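Local atomic coordinates of PAN2-PAN3 deadenylation complex catalytic subunit pan2 (Neurospora crassa, PDB entry 4CZW), a protein that probably shortens the poly(A) tails of mRNAs, as the catalytic exoribonuclease subunit of a cytoplasmic deadenylase complex, releasing 5'-AMP. Residues 60-65 and 392-397; 71-76 and 150-155; 80-85 and 143-148; 154-159 and 402-407; 409-414 and 536-541. One frame throughout, in Å; residues are numbered along the deposited sequence.

Contact 1: residues 60-65 and 392-397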
# COMPACT_ATOMS: atom_id res chain seq x y z
N THR A 60 3.40 -8.30 -6.13
CA THR A 60 2.97 -8.57 -7.49
C THR A 60 3.54 -7.47 -8.39
O THR A 60 2.96 -6.38 -8.47
CB THR A 60 1.44 -8.62 -7.62
OG1 THR A 60 0.90 -9.52 -6.65
CG2 THR A 60 1.03 -9.08 -9.01
N PRO A 61 4.67 -7.75 -9.05
CA PRO A 61 5.47 -6.79 -9.83
C PRO A 61 4.65 -5.87 -10.73
O PRO A 61 4.92 -4.67 -10.79
CB PRO A 61 6.37 -7.70 -10.67
CG PRO A 61 6.56 -8.90 -9.81
CD PRO A 61 5.25 -9.10 -9.09
N LEU A 62 3.66 -6.42 -11.42
CA LEU A 62 2.82 -5.63 -12.31
C LEU A 62 1.94 -4.65 -11.55
O LEU A 62 1.64 -3.57 -12.04
CB LEU A 62 1.96 -6.54 -13.18
CG LEU A 62 2.70 -7.32 -14.27
CD1 LEU A 62 1.75 -8.21 -15.05
CD2 LEU A 62 3.44 -6.37 -15.19
N LEU A 63 1.52 -5.04 -10.35
CA LEU A 63 0.69 -4.18 -9.52
C LEU A 63 1.50 -3.08 -8.85
O LEU A 63 1.05 -1.94 -8.77
CB LEU A 63 -0.05 -5.01 -8.46
CG LEU A 63 -1.17 -5.92 -8.96
CD1 LEU A 63 -1.87 -6.61 -7.80
CD2 LEU A 63 -2.17 -5.12 -9.79
N ARG A 64 2.69 -3.43 -8.36
CA ARG A 64 3.54 -2.46 -7.68
C ARG A 64 4.02 -1.38 -8.64
O ARG A 64 4.00 -0.19 -8.31
CB ARG A 64 4.75 -3.15 -7.03
CG ARG A 64 5.55 -2.23 -6.11
CD ARG A 64 6.98 -2.71 -5.91
NE ARG A 64 7.07 -3.91 -5.08
CZ ARG A 64 8.22 -4.48 -4.72
NH1 ARG A 64 9.38 -3.96 -5.12
NH2 ARG A 64 8.22 -5.56 -3.96
N ASN A 65 4.45 -1.79 -9.83
CA ASN A 65 4.88 -0.85 -10.86
C ASN A 65 3.74 0.07 -11.28
O ASN A 65 3.91 1.28 -11.37
CB ASN A 65 5.43 -1.60 -12.07
CG ASN A 65 5.87 -0.67 -13.18
OD1 ASN A 65 6.97 -0.12 -13.15
ND2 ASN A 65 5.01 -0.48 -14.18
N PHE A 392 -2.41 -14.62 -9.05
CA PHE A 392 -1.50 -15.07 -10.10
C PHE A 392 -1.09 -13.89 -10.98
O PHE A 392 -1.85 -12.94 -11.15
CB PHE A 392 -2.14 -16.16 -10.96
CG PHE A 392 -2.18 -17.51 -10.31
CD1 PHE A 392 -1.11 -18.38 -10.41
CD2 PHE A 392 -3.31 -17.92 -9.61
CE1 PHE A 392 -1.16 -19.63 -9.82
CE2 PHE A 392 -3.36 -19.16 -9.02
CZ PHE A 392 -2.28 -20.02 -9.12
N GLN A 393 0.12 -13.96 -11.53
CA GLN A 393 0.53 -13.03 -12.57
C GLN A 393 1.32 -13.79 -13.62
O GLN A 393 1.83 -14.88 -13.36
CB GLN A 393 1.37 -11.88 -11.99
CG GLN A 393 2.85 -12.20 -11.84
CD GLN A 393 3.71 -10.94 -11.79
OE1 GLN A 393 3.19 -9.83 -11.69
NE2 GLN A 393 5.02 -11.12 -11.86
N VAL A 394 1.40 -13.22 -14.82
CA VAL A 394 2.12 -13.87 -15.91
C VAL A 394 3.60 -14.05 -15.55
O VAL A 394 4.23 -13.13 -15.03
CB VAL A 394 1.99 -13.07 -17.23
CG1 VAL A 394 0.58 -13.19 -17.78
CG2 VAL A 394 2.35 -11.61 -17.02
N LYS A 395 4.12 -15.24 -15.80
CA LYS A 395 5.48 -15.60 -15.40
C LYS A 395 6.52 -14.73 -16.10
O LYS A 395 7.62 -14.52 -15.57
CB LYS A 395 5.75 -17.08 -15.69
CG LYS A 395 7.07 -17.59 -15.15
CD LYS A 395 7.24 -19.08 -15.42
CE LYS A 395 8.55 -19.59 -14.85
NZ LYS A 395 8.71 -21.06 -15.06
N ALA A 396 6.17 -14.21 -17.27
CA ALA A 396 7.07 -13.35 -18.02
C ALA A 396 7.29 -12.02 -17.31
O ALA A 396 8.26 -11.31 -17.58
CB ALA A 396 6.52 -13.11 -19.42
N ALA A 397 6.40 -11.69 -16.38
CA ALA A 397 6.48 -10.43 -15.64
C ALA A 397 7.27 -10.58 -14.35
O ALA A 397 7.51 -9.60 -13.64
CB ALA A 397 5.09 -9.90 -15.35

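Contact 2: residues 71-76 and 150-155. With ZN (zinc ion), chain B.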
# COMPACT_ATOMS: atom_id res chain seq x y z
N ALA A 71 1.52 7.19 -9.05
CA ALA A 71 1.78 8.02 -7.88
C ALA A 71 2.86 9.06 -8.17
O ALA A 71 2.89 10.13 -7.55
CB ALA A 71 2.18 7.16 -6.69
N ALA A 72 3.75 8.74 -9.10
CA ALA A 72 4.86 9.62 -9.44
C ALA A 72 4.44 10.76 -10.38
O ALA A 72 5.26 11.62 -10.72
CB ALA A 72 5.99 8.82 -10.07
N THR A 73 3.18 10.76 -10.79
CA THR A 73 2.67 11.81 -11.67
C THR A 73 2.24 13.03 -10.87
O THR A 73 2.47 13.11 -9.66
CB THR A 73 1.48 11.32 -12.51
OG1 THR A 73 0.34 11.10 -11.67
CG2 THR A 73 1.83 10.03 -13.24
N ALA A 74 1.62 13.99 -11.54
CA ALA A 74 1.19 15.23 -10.91
C ALA A 74 -0.23 15.11 -10.35
O ALA A 74 -0.86 16.11 -10.03
CB ALA A 74 1.26 16.38 -11.89
N CYS A 75 -0.71 13.87 -10.22
CA CYS A 75 -2.06 13.60 -9.74
C CYS A 75 -2.33 14.25 -8.39
O CYS A 75 -1.66 13.95 -7.40
CB CYS A 75 -2.29 12.09 -9.65
SG CYS A 75 -3.90 11.60 -8.98
N LEU A 76 -3.31 15.14 -8.36
CA LEU A 76 -3.70 15.83 -7.13
C LEU A 76 -5.07 15.37 -6.66
O LEU A 76 -5.72 16.05 -5.86
CB LEU A 76 -3.68 17.34 -7.33
CG LEU A 76 -2.32 17.99 -7.56
CD1 LEU A 76 -2.46 19.49 -7.75
CD2 LEU A 76 -1.39 17.68 -6.39
N LYS A 150 -6.12 5.59 -15.51
CA LYS A 150 -6.39 6.23 -16.79
C LYS A 150 -6.75 7.70 -16.63
O LYS A 150 -6.93 8.42 -17.62
CB LYS A 150 -7.51 5.49 -17.52
CG LYS A 150 -8.83 5.46 -16.76
CD LYS A 150 -9.86 4.61 -17.49
CE LYS A 150 -9.38 3.18 -17.66
NZ LYS A 150 -10.40 2.33 -18.35
N GLY A 151 -6.86 8.16 -15.38
CA GLY A 151 -7.19 9.54 -15.10
C GLY A 151 -6.12 10.50 -15.59
O GLY A 151 -6.42 11.54 -16.17
N THR A 152 -4.86 10.13 -15.37
CA THR A 152 -3.73 10.91 -15.83
C THR A 152 -2.64 9.98 -16.37
O THR A 152 -2.41 8.91 -15.80
CB THR A 152 -3.15 11.81 -14.71
OG1 THR A 152 -1.94 12.42 -15.16
CG2 THR A 152 -2.88 11.00 -13.46
N PRO A 153 -1.99 10.37 -17.47
CA PRO A 153 -0.94 9.55 -18.10
C PRO A 153 0.18 9.18 -17.14
O PRO A 153 0.80 10.07 -16.55
CB PRO A 153 -0.42 10.46 -19.22
CG PRO A 153 -1.56 11.35 -19.55
CD PRO A 153 -2.26 11.60 -18.24
N PRO A 154 0.44 7.88 -16.98
CA PRO A 154 1.51 7.40 -16.10
C PRO A 154 2.88 7.84 -16.59
O PRO A 154 3.04 8.16 -17.76
CB PRO A 154 1.36 5.87 -16.16
CG PRO A 154 0.68 5.62 -17.46
CD PRO A 154 -0.25 6.77 -17.66
N ILE A 155 3.86 7.84 -15.69
CA ILE A 155 5.22 8.27 -16.02
C ILE A 155 5.82 7.40 -17.12
O ILE A 155 6.48 7.91 -18.03
CB ILE A 155 6.14 8.24 -14.79
CG1 ILE A 155 5.59 9.16 -13.69
CG2 ILE A 155 7.55 8.66 -15.16
CD1 ILE A 155 5.53 10.62 -14.10
ZN ZN B . -3.65 9.42 -8.18

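Contact 3: residues 80-85 and 143-148. With ZN (zinc ion), chain B.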
# COMPACT_ATOMS: atom_id res chain seq x y z
N CYS A 80 -7.54 9.23 -3.58
CA CYS A 80 -7.08 8.51 -4.76
C CYS A 80 -6.34 7.26 -4.32
O CYS A 80 -5.16 7.32 -3.97
CB CYS A 80 -6.18 9.40 -5.61
SG CYS A 80 -5.52 8.62 -7.10
N LEU A 81 -7.03 6.13 -4.33
CA LEU A 81 -6.52 4.88 -3.76
C LEU A 81 -5.27 4.36 -4.47
O LEU A 81 -4.44 3.70 -3.84
CB LEU A 81 -7.61 3.81 -3.77
CG LEU A 81 -8.84 4.12 -2.92
CD1 LEU A 81 -9.84 2.97 -2.98
CD2 LEU A 81 -8.44 4.42 -1.49
N LEU A 82 -5.14 4.65 -5.76
CA LEU A 82 -3.98 4.19 -6.51
C LEU A 82 -2.72 4.94 -6.07
O LEU A 82 -1.64 4.35 -5.97
CB LEU A 82 -4.20 4.36 -8.01
CG LEU A 82 -3.10 3.77 -8.90
CD1 LEU A 82 -2.84 2.32 -8.53
CD2 LEU A 82 -3.47 3.89 -10.36
N CYS A 83 -2.87 6.23 -5.81
CA CYS A 83 -1.77 7.03 -5.27
C CYS A 83 -1.39 6.52 -3.89
O CYS A 83 -0.20 6.35 -3.58
CB CYS A 83 -2.15 8.51 -5.20
SG CYS A 83 -1.86 9.44 -6.71
N GLU A 84 -2.39 6.28 -3.06
CA GLU A 84 -2.18 5.75 -1.72
C GLU A 84 -1.54 4.37 -1.78
O GLU A 84 -0.73 4.01 -0.92
CB GLU A 84 -3.50 5.69 -0.95
CG GLU A 84 -4.21 7.03 -0.81
CD GLU A 84 -3.45 8.00 0.07
OE1 GLU A 84 -2.69 7.54 0.95
OE2 GLU A 84 -3.63 9.23 -0.10
N LEU A 85 -1.89 3.60 -2.80
CA LEU A 85 -1.28 2.29 -3.02
C LEU A 85 0.21 2.43 -3.32
O LEU A 85 1.02 1.63 -2.85
CB LEU A 85 -1.98 1.55 -4.16
CG LEU A 85 -3.07 0.55 -3.78
CD1 LEU A 85 -3.70 -0.06 -5.01
CD2 LEU A 85 -2.50 -0.55 -2.89
N ASP A 143 -11.19 -2.17 -9.28
CA ASP A 143 -12.07 -1.31 -10.05
C ASP A 143 -11.65 0.15 -9.94
O ASP A 143 -11.59 0.87 -10.94
CB ASP A 143 -13.52 -1.47 -9.59
CG ASP A 143 -14.48 -0.59 -10.36
OD1 ASP A 143 -14.22 -0.32 -11.55
OD2 ASP A 143 -15.50 -0.16 -9.78
N LYS A 144 -11.34 0.58 -8.72
CA LYS A 144 -11.00 1.98 -8.47
C LYS A 144 -9.65 2.36 -9.08
O LYS A 144 -9.53 3.41 -9.71
CB LYS A 144 -10.98 2.25 -6.96
CG LYS A 144 -12.37 2.38 -6.36
CD LYS A 144 -13.13 3.55 -6.97
CE LYS A 144 -14.52 3.69 -6.39
NZ LYS A 144 -15.26 4.82 -7.01
N ILE A 145 -8.64 1.52 -8.90
CA ILE A 145 -7.31 1.83 -9.41
C ILE A 145 -7.25 1.72 -10.93
O ILE A 145 -6.35 2.27 -11.56
CB ILE A 145 -6.24 0.90 -8.79
CG1 ILE A 145 -6.38 -0.53 -9.32
CG2 ILE A 145 -6.32 0.93 -7.27
CD1 ILE A 145 -5.31 -1.47 -8.82
N SER A 146 -8.22 1.02 -11.51
CA SER A 146 -8.29 0.89 -12.96
C SER A 146 -8.67 2.22 -13.60
O SER A 146 -8.12 2.60 -14.64
CB SER A 146 -9.29 -0.19 -13.36
OG SER A 146 -9.27 -0.41 -14.76
N GLN A 147 -9.60 2.93 -12.97
CA GLN A 147 -10.04 4.22 -13.48
C GLN A 147 -9.13 5.34 -12.98
O GLN A 147 -9.06 6.41 -13.59
CB GLN A 147 -11.50 4.49 -13.09
CG GLN A 147 -11.73 4.68 -11.60
CD GLN A 147 -13.20 4.73 -11.24
OE1 GLN A 147 -13.98 3.87 -11.65
NE2 GLN A 147 -13.59 5.74 -10.47
N ASP A 148 -8.44 5.09 -11.87
CA ASP A 148 -7.45 6.03 -11.36
C ASP A 148 -6.24 6.07 -12.28
O ASP A 148 -5.62 7.12 -12.48
CB ASP A 148 -7.02 5.66 -9.94
CG ASP A 148 -8.06 6.02 -8.90
OD1 ASP A 148 -8.91 6.89 -9.18
OD2 ASP A 148 -8.02 5.44 -7.79
ZN ZN B . -3.65 9.42 -8.18
O HOH W 1 -9.71 6.19 -6.08

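Contact 4: residues 154-159 and 402-407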
# COMPACT_ATOMS: atom_id res chain seq x y z
N PRO A 154 0.44 7.88 -16.98
CA PRO A 154 1.51 7.40 -16.10
C PRO A 154 2.88 7.84 -16.59
O PRO A 154 3.04 8.16 -17.76
CB PRO A 154 1.36 5.87 -16.16
CG PRO A 154 0.68 5.62 -17.46
CD PRO A 154 -0.25 6.77 -17.66
N ILE A 155 3.86 7.84 -15.69
CA ILE A 155 5.22 8.27 -16.02
C ILE A 155 5.82 7.40 -17.12
O ILE A 155 6.48 7.91 -18.03
CB ILE A 155 6.14 8.24 -14.79
CG1 ILE A 155 5.59 9.16 -13.69
CG2 ILE A 155 7.55 8.66 -15.16
CD1 ILE A 155 5.53 10.62 -14.10
N SER A 156 5.58 6.10 -17.05
CA SER A 156 6.15 5.18 -18.02
C SER A 156 5.33 3.90 -18.18
O SER A 156 4.91 3.29 -17.19
CB SER A 156 7.58 4.82 -17.64
OG SER A 156 8.16 3.93 -18.57
N THR A 157 5.10 3.51 -19.42
CA THR A 157 4.46 2.24 -19.74
C THR A 157 5.47 1.34 -20.45
O THR A 157 5.10 0.45 -21.21
CB THR A 157 3.21 2.41 -20.62
OG1 THR A 157 3.59 2.99 -21.88
CG2 THR A 157 2.20 3.31 -19.93
N GLU A 158 6.75 1.60 -20.19
CA GLU A 158 7.84 0.91 -20.87
C GLU A 158 7.93 -0.56 -20.48
O GLU A 158 8.25 -1.41 -21.30
CB GLU A 158 9.17 1.61 -20.58
CG GLU A 158 10.34 1.08 -21.39
CD GLU A 158 10.23 1.38 -22.87
OE1 GLU A 158 9.51 2.35 -23.23
OE2 GLU A 158 10.85 0.66 -23.67
N LEU A 159 7.64 -0.85 -19.21
CA LEU A 159 7.67 -2.22 -18.71
C LEU A 159 6.63 -3.07 -19.42
O LEU A 159 6.92 -4.16 -19.91
CB LEU A 159 7.43 -2.25 -17.20
CG LEU A 159 7.65 -3.55 -16.41
CD1 LEU A 159 7.95 -3.22 -14.97
CD2 LEU A 159 6.44 -4.47 -16.48
N ASN A 402 10.60 -1.27 -13.22
CA ASN A 402 10.91 -0.07 -13.99
C ASN A 402 11.08 1.14 -13.06
O ASN A 402 10.21 1.44 -12.26
CB ASN A 402 9.83 0.20 -15.03
CG ASN A 402 10.14 1.41 -15.89
OD1 ASN A 402 9.64 2.50 -15.65
ND2 ASN A 402 10.96 1.21 -16.92
N MSE A 403 12.21 1.83 -13.19
CA MSE A 403 12.56 2.90 -12.27
C MSE A 403 12.31 4.29 -12.84
O MSE A 403 12.77 5.29 -12.28
CB MSE A 403 14.03 2.78 -11.85
CG MSE A 403 14.37 1.48 -11.13
SE MSE A 403 13.38 1.26 -9.47
CE MSE A 403 13.88 2.93 -8.60
N ASP A 404 11.59 4.36 -13.96
CA ASP A 404 11.34 5.64 -14.61
C ASP A 404 10.41 6.53 -13.79
O ASP A 404 10.42 7.75 -13.93
CB ASP A 404 10.74 5.42 -16.00
CG ASP A 404 11.65 4.61 -16.91
OD1 ASP A 404 12.86 4.53 -16.62
OD2 ASP A 404 11.15 4.05 -17.91
N TRP A 405 9.61 5.91 -12.92
CA TRP A 405 8.73 6.66 -12.04
C TRP A 405 9.55 7.51 -11.07
O TRP A 405 9.13 8.60 -10.68
CB TRP A 405 7.80 5.72 -11.26
CG TRP A 405 8.51 4.84 -10.27
CD1 TRP A 405 9.01 3.59 -10.50
CD2 TRP A 405 8.79 5.14 -8.89
NE1 TRP A 405 9.59 3.09 -9.35
CE2 TRP A 405 9.47 4.02 -8.36
CE3 TRP A 405 8.54 6.24 -8.07
CZ2 TRP A 405 9.90 3.98 -7.03
CZ3 TRP A 405 8.97 6.19 -6.75
CH2 TRP A 405 9.64 5.07 -6.25
N LYS A 406 10.72 7.01 -10.71
CA LYS A 406 11.62 7.72 -9.82
C LYS A 406 12.55 8.63 -10.62
O LYS A 406 12.81 9.77 -10.23
CB LYS A 406 12.43 6.73 -8.98
CG LYS A 406 13.18 7.35 -7.81
CD LYS A 406 13.78 6.27 -6.92
CE LYS A 406 14.46 6.86 -5.70
NZ LYS A 406 14.98 5.79 -4.80
N THR A 407 13.03 8.12 -11.75
CA THR A 407 13.93 8.87 -12.62
C THR A 407 13.26 10.13 -13.17
O THR A 407 13.84 11.21 -13.13
CB THR A 407 14.41 8.00 -13.80
OG1 THR A 407 15.20 6.91 -13.30
CG2 THR A 407 15.25 8.82 -14.77

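Contact 5: residues 409-414 and 536-541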
# COMPACT_ATOMS: atom_id res chain seq x y z
N LEU A 409 10.39 11.53 -12.02
CA LEU A 409 9.39 11.91 -11.03
C LEU A 409 8.89 13.34 -11.26
O LEU A 409 9.69 14.26 -11.44
CB LEU A 409 9.96 11.77 -9.62
CG LEU A 409 9.12 12.30 -8.45
CD1 LEU A 409 7.86 11.48 -8.27
CD2 LEU A 409 9.94 12.33 -7.17
N ASP A 410 7.57 13.51 -11.25
CA ASP A 410 6.98 14.84 -11.42
C ASP A 410 7.10 15.63 -10.13
O ASP A 410 6.73 15.15 -9.06
CB ASP A 410 5.52 14.73 -11.86
CG ASP A 410 4.93 16.07 -12.24
OD1 ASP A 410 4.43 16.77 -11.33
OD2 ASP A 410 4.96 16.42 -13.44
N THR A 411 7.60 16.86 -10.23
CA THR A 411 7.87 17.68 -9.06
C THR A 411 7.06 18.97 -9.04
O THR A 411 7.36 19.89 -8.26
CB THR A 411 9.36 18.05 -8.97
OG1 THR A 411 9.71 18.90 -10.07
CG2 THR A 411 10.23 16.79 -9.03
N SER A 412 6.03 19.04 -9.88
CA SER A 412 5.25 20.26 -10.04
C SER A 412 4.50 20.67 -8.77
O SER A 412 4.15 21.84 -8.60
CB SER A 412 4.25 20.10 -11.19
OG SER A 412 3.35 19.04 -10.93
N VAL A 413 4.25 19.71 -7.89
CA VAL A 413 3.51 19.96 -6.66
C VAL A 413 4.32 20.85 -5.70
O VAL A 413 3.75 21.54 -4.86
CB VAL A 413 3.12 18.64 -5.96
CG1 VAL A 413 4.35 17.89 -5.47
CG2 VAL A 413 2.15 18.89 -4.81
N LEU A 414 5.64 20.83 -5.86
CA LEU A 414 6.52 21.60 -4.99
C LEU A 414 6.54 23.09 -5.36
O LEU A 414 6.83 23.94 -4.51
CB LEU A 414 7.94 21.04 -5.05
CG LEU A 414 8.16 19.61 -4.55
CD1 LEU A 414 9.61 19.19 -4.75
CD2 LEU A 414 7.75 19.47 -3.10
N LEU A 536 6.01 15.93 0.49
CA LEU A 536 6.99 15.22 1.31
C LEU A 536 7.45 13.94 0.63
O LEU A 536 8.63 13.59 0.69
CB LEU A 536 6.40 14.92 2.69
CG LEU A 536 5.88 16.12 3.47
CD1 LEU A 536 5.39 15.70 4.85
CD2 LEU A 536 6.96 17.19 3.59
N TRP A 537 6.52 13.24 -0.01
CA TRP A 537 6.83 11.99 -0.70
C TRP A 537 7.78 12.22 -1.86
O TRP A 537 8.68 11.42 -2.10
CB TRP A 537 5.55 11.31 -1.19
CG TRP A 537 5.79 9.98 -1.83
CD1 TRP A 537 6.03 8.79 -1.20
CD2 TRP A 537 5.81 9.69 -3.23
NE1 TRP A 537 6.20 7.79 -2.12
CE2 TRP A 537 6.08 8.32 -3.38
CE3 TRP A 537 5.64 10.47 -4.39
CZ2 TRP A 537 6.17 7.70 -4.62
CZ3 TRP A 537 5.73 9.85 -5.62
CH2 TRP A 537 6.00 8.48 -5.73
N VAL A 538 7.56 13.31 -2.59
CA VAL A 538 8.44 13.68 -3.70
C VAL A 538 9.84 14.01 -3.19
O VAL A 538 10.83 13.56 -3.76
CB VAL A 538 7.87 14.88 -4.49
CG1 VAL A 538 8.94 15.48 -5.40
CG2 VAL A 538 6.66 14.46 -5.30
N LEU A 539 9.90 14.78 -2.11
CA LEU A 539 11.17 15.19 -1.52
C LEU A 539 12.00 13.99 -1.06
O LEU A 539 13.23 14.02 -1.13
CB LEU A 539 10.93 16.14 -0.35
CG LEU A 539 10.39 17.53 -0.72
CD1 LEU A 539 10.02 18.31 0.53
CD2 LEU A 539 11.41 18.29 -1.55
N VAL A 540 11.33 12.95 -0.59
CA VAL A 540 12.01 11.73 -0.18
C VAL A 540 12.64 11.02 -1.38
O VAL A 540 13.80 10.63 -1.34
CB VAL A 540 11.06 10.75 0.54
CG1 VAL A 540 11.73 9.41 0.77
CG2 VAL A 540 10.59 11.35 1.86
N ASN A 541 11.86 10.88 -2.45
CA ASN A 541 12.32 10.20 -3.65
C ASN A 541 13.30 11.03 -4.48
O ASN A 541 13.96 10.51 -5.37
CB ASN A 541 11.13 9.78 -4.51
CG ASN A 541 10.39 8.59 -3.94
OD1 ASN A 541 10.83 7.45 -4.06
ND2 ASN A 541 9.24 8.85 -3.32

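Contact 1: residues 60-65 and 392-397
In the USP-like domain, the first turn of helix 61-71 packs on the end of strand 385-394. This is an inner strand of the mixed sheet, between strands 266-270 and 321-334. The two short segments cross at 86°, almost at right angles. The contact is buried. Its polar part rests on Q393. CG of Q393 sits in the crowded position between the backbone N and the carbonyl carbon (chi1 85°), and the chain then extends to the helix start. There Q393 OE1 accepts a weak hydrogen bond from L62 N, 3.5 Å long but nearly straight at 165°. NE2 is held separately by N398 OD1, so the amide is gripped at both ends. T60 OG1 turns back to V56 O. The van der Waals part uses the same amide. The P61 ring crosses it at about a right angle, with P61 CG 3.4 Å from Q393 NE2. T60 CG2 slides past OE1. The apolar part is carried by L62, whose side chain also touches L163 of helix 158-163. L62 CG lies 3.7 Å from A397 CB, in the 3-10 turn 395-397 that follows the strand. CD1 of L62 lies 4.0 Å from V394 CG2, the two side chains crossing at about a right angle.

Contact 2: residues 71-76 and 150-155
T73 sends its side chain from CB into the loop that follows helix 130-149, and its two branches do different work. OG1 occupies the crowded position between the backbone N and the carbonyl carbon (chi1 69°). From there T73 OG1 accepts a hydrogen bond from C75 N at 3.3 Å, which makes an ST turn, and it is also bonded to H70 O. T73 OG1 meets T152 CG2 tip to tip at 3.7 Å. The other branch, CG2, is anti to the carbonyl carbon. T73 CG2 lies 3.5 Å from P153 O and 3.8 Å from I155 CD1, with P154 CA a little further off. The turn belongs to a zinc site of the USP-like domain, built from three cysteines and a histidine. C75 SG, anti to its own backbone N, binds the zinc ion at 2.3 Å, together with H70, C80 and C83. The bond from C75 N to T73 OG1 probably steadies the backbone that carries this zinc ligand. T152 CG2 also packs against C75 CB, at 4.0 Å. At the far end of the loop, I155 slides past T73 in the opposite direction. I155 CG1 rests 3.7 Å from A72 CB, and I155 CD1 comes near A72 O.

Contact 3: residues 80-85 and 143-148
The carboxylate of D148 is the flat group here. D148 CG lies 4.1 Å from C80 SG, a zinc ligand. D148 OD2 lies at the start of helix 81-94, 3.6 Å from L82 N. No direct hydrogen bond crosses the contact. Instead one water links the helices: it donates to D148 OD2 at 2.5 Å and accepts from L81 N at 3.2 Å. The rest is apolar. The short segments cross at 96°, with the CA atoms of L82 and I145 nearest each other. L82 has CG anti to its backbone N, which turns its branches onto I145, the two side chains crossing at about a right angle. L82 CD1 packs on I145 CB at 3.7 Å, and CD2 lies against I145 O. L82 CB slides past D148 CB. I145 CG2 meets L85 CD1 at 3.6 Å. K144 CB meets L81 CD1, while NZ is hydrogen-bonded to S113 OG. C80, the N-cap of helix 81-94, and C83 in its first turn form the CxxC pair of the zinc site, which H70 and C75 complete. Zinc-bound sulfurs and the acceptor K144 O, 3.2 Å from D148 OD2, would probably make its negative charge costlier, while the helix start and bridging water would offset this.

Contact 4: residues 154-159 and 402-407
N402, D404 and I155 carry most of this contact, between the start of helix 158-163 and the start of helix 404-407. N402 has CG anti to its backbone N, so its amide turns toward S156. N402 OD1 accepts from D404 N at 3.2 Å, an Asx turn. The N-H comes from well above the carbonyl plane. ND2 makes a weak hydrogen bond to D404 OD2. On its other side, N402 CB lies alongside L159, whose CD1 is 3.9 Å away. D404 has CG anti to its carbonyl carbon, which brings the carboxylate to S156. S156 OG donates to D404 OD2 at 3.1 Å, using the anti lone pair of that oxygen. S156 OG also accepts from E158 N at 3.2 Å, so an ST turn opens helix 158-163 as the Asx turn opens helix 404-407. An alanine at S156 would remove the hydroxyl and would probably undo the ST turn, leaving E158 N without that partner and D404 OD2 with one bond fewer. CG2 of I155, anti to the backbone N, lies 3.3 Å from D404 O and near W405 CA. K406 CB covers one face of the W405 indole, and the W405 side chain touches W537 and N541 of helix 529-541. E158 forms a salt bridge with R161. The two hydrogen bonds to D404 OD2, and a long, weak ion pair with R408, would favour its charge. N402 OD1, an acceptor 3.1 Å from D404 OD2, and the like charge of E158 would oppose it, so the ionisation is probably finely balanced.

Contact 5: residues 409-414 and 536-541
Helix 529-541 of the exonuclease domain packs here on segment 409-414, which runs into a weakly bonded helical turn. The contact is apolar, with no hydrogen bond across it. V538 is its centre and both methyls are used. V538 CG1, anti to the backbone N, meets L409 CD2 at 3.7 Å and L414 CD1 at 3.8 Å. CG2 turns the other way, to D410 O and to V413 CG1. L414 crosses V538 obliquely, and L414 CD1 also lies 3.8 Å from L539 CD2. An alanine in place of L414 would lose both leucine methyls and would probably loosen the packing round V538 and L539. L409 splits its ends: CD2 takes V538, and L409 CD1 reaches CZ3 of the W537 indole at 3.8 Å. N541 ND2 sits over one face of that indole, 3.2 Å above its plane, and bonds back to W537 O. The facing turn is set by D410. Its OD1 accepts from S412 N and also from S412 OG, the latter on the syn lone pair. The bond from S412 N closes an Asx turn on the way into the helical turn. Beyond N541 the chain enters strand 545-548, parallel to strand 441-451, a helix-to-strand step of the RNase H-like fold.

The five contacts run from the USP-like domain to the nuclease. Contact 1 joins helix 61-71 to strand 385-394 of the mixed sheet. Contacts 2 and 3 fall within the span of chain between its segments. They share one zinc ion, with centres 10 Å apart, and helix 130-149 of contact 3 leads into the loop of contact 2. Contact 4 shares P154 and I155 with contact 2, and its segments alternate with those of contact 1. It joins helices 158-163 and 404-407. Contact 5 comes last, on helix 529-541, its centre 26 Å from that of contact 1 and 15 Å from that of contact 4. The zinc-bound region is thus packed against the nuclease, consistent with a scaffolding role for the pseudo-UCH domain.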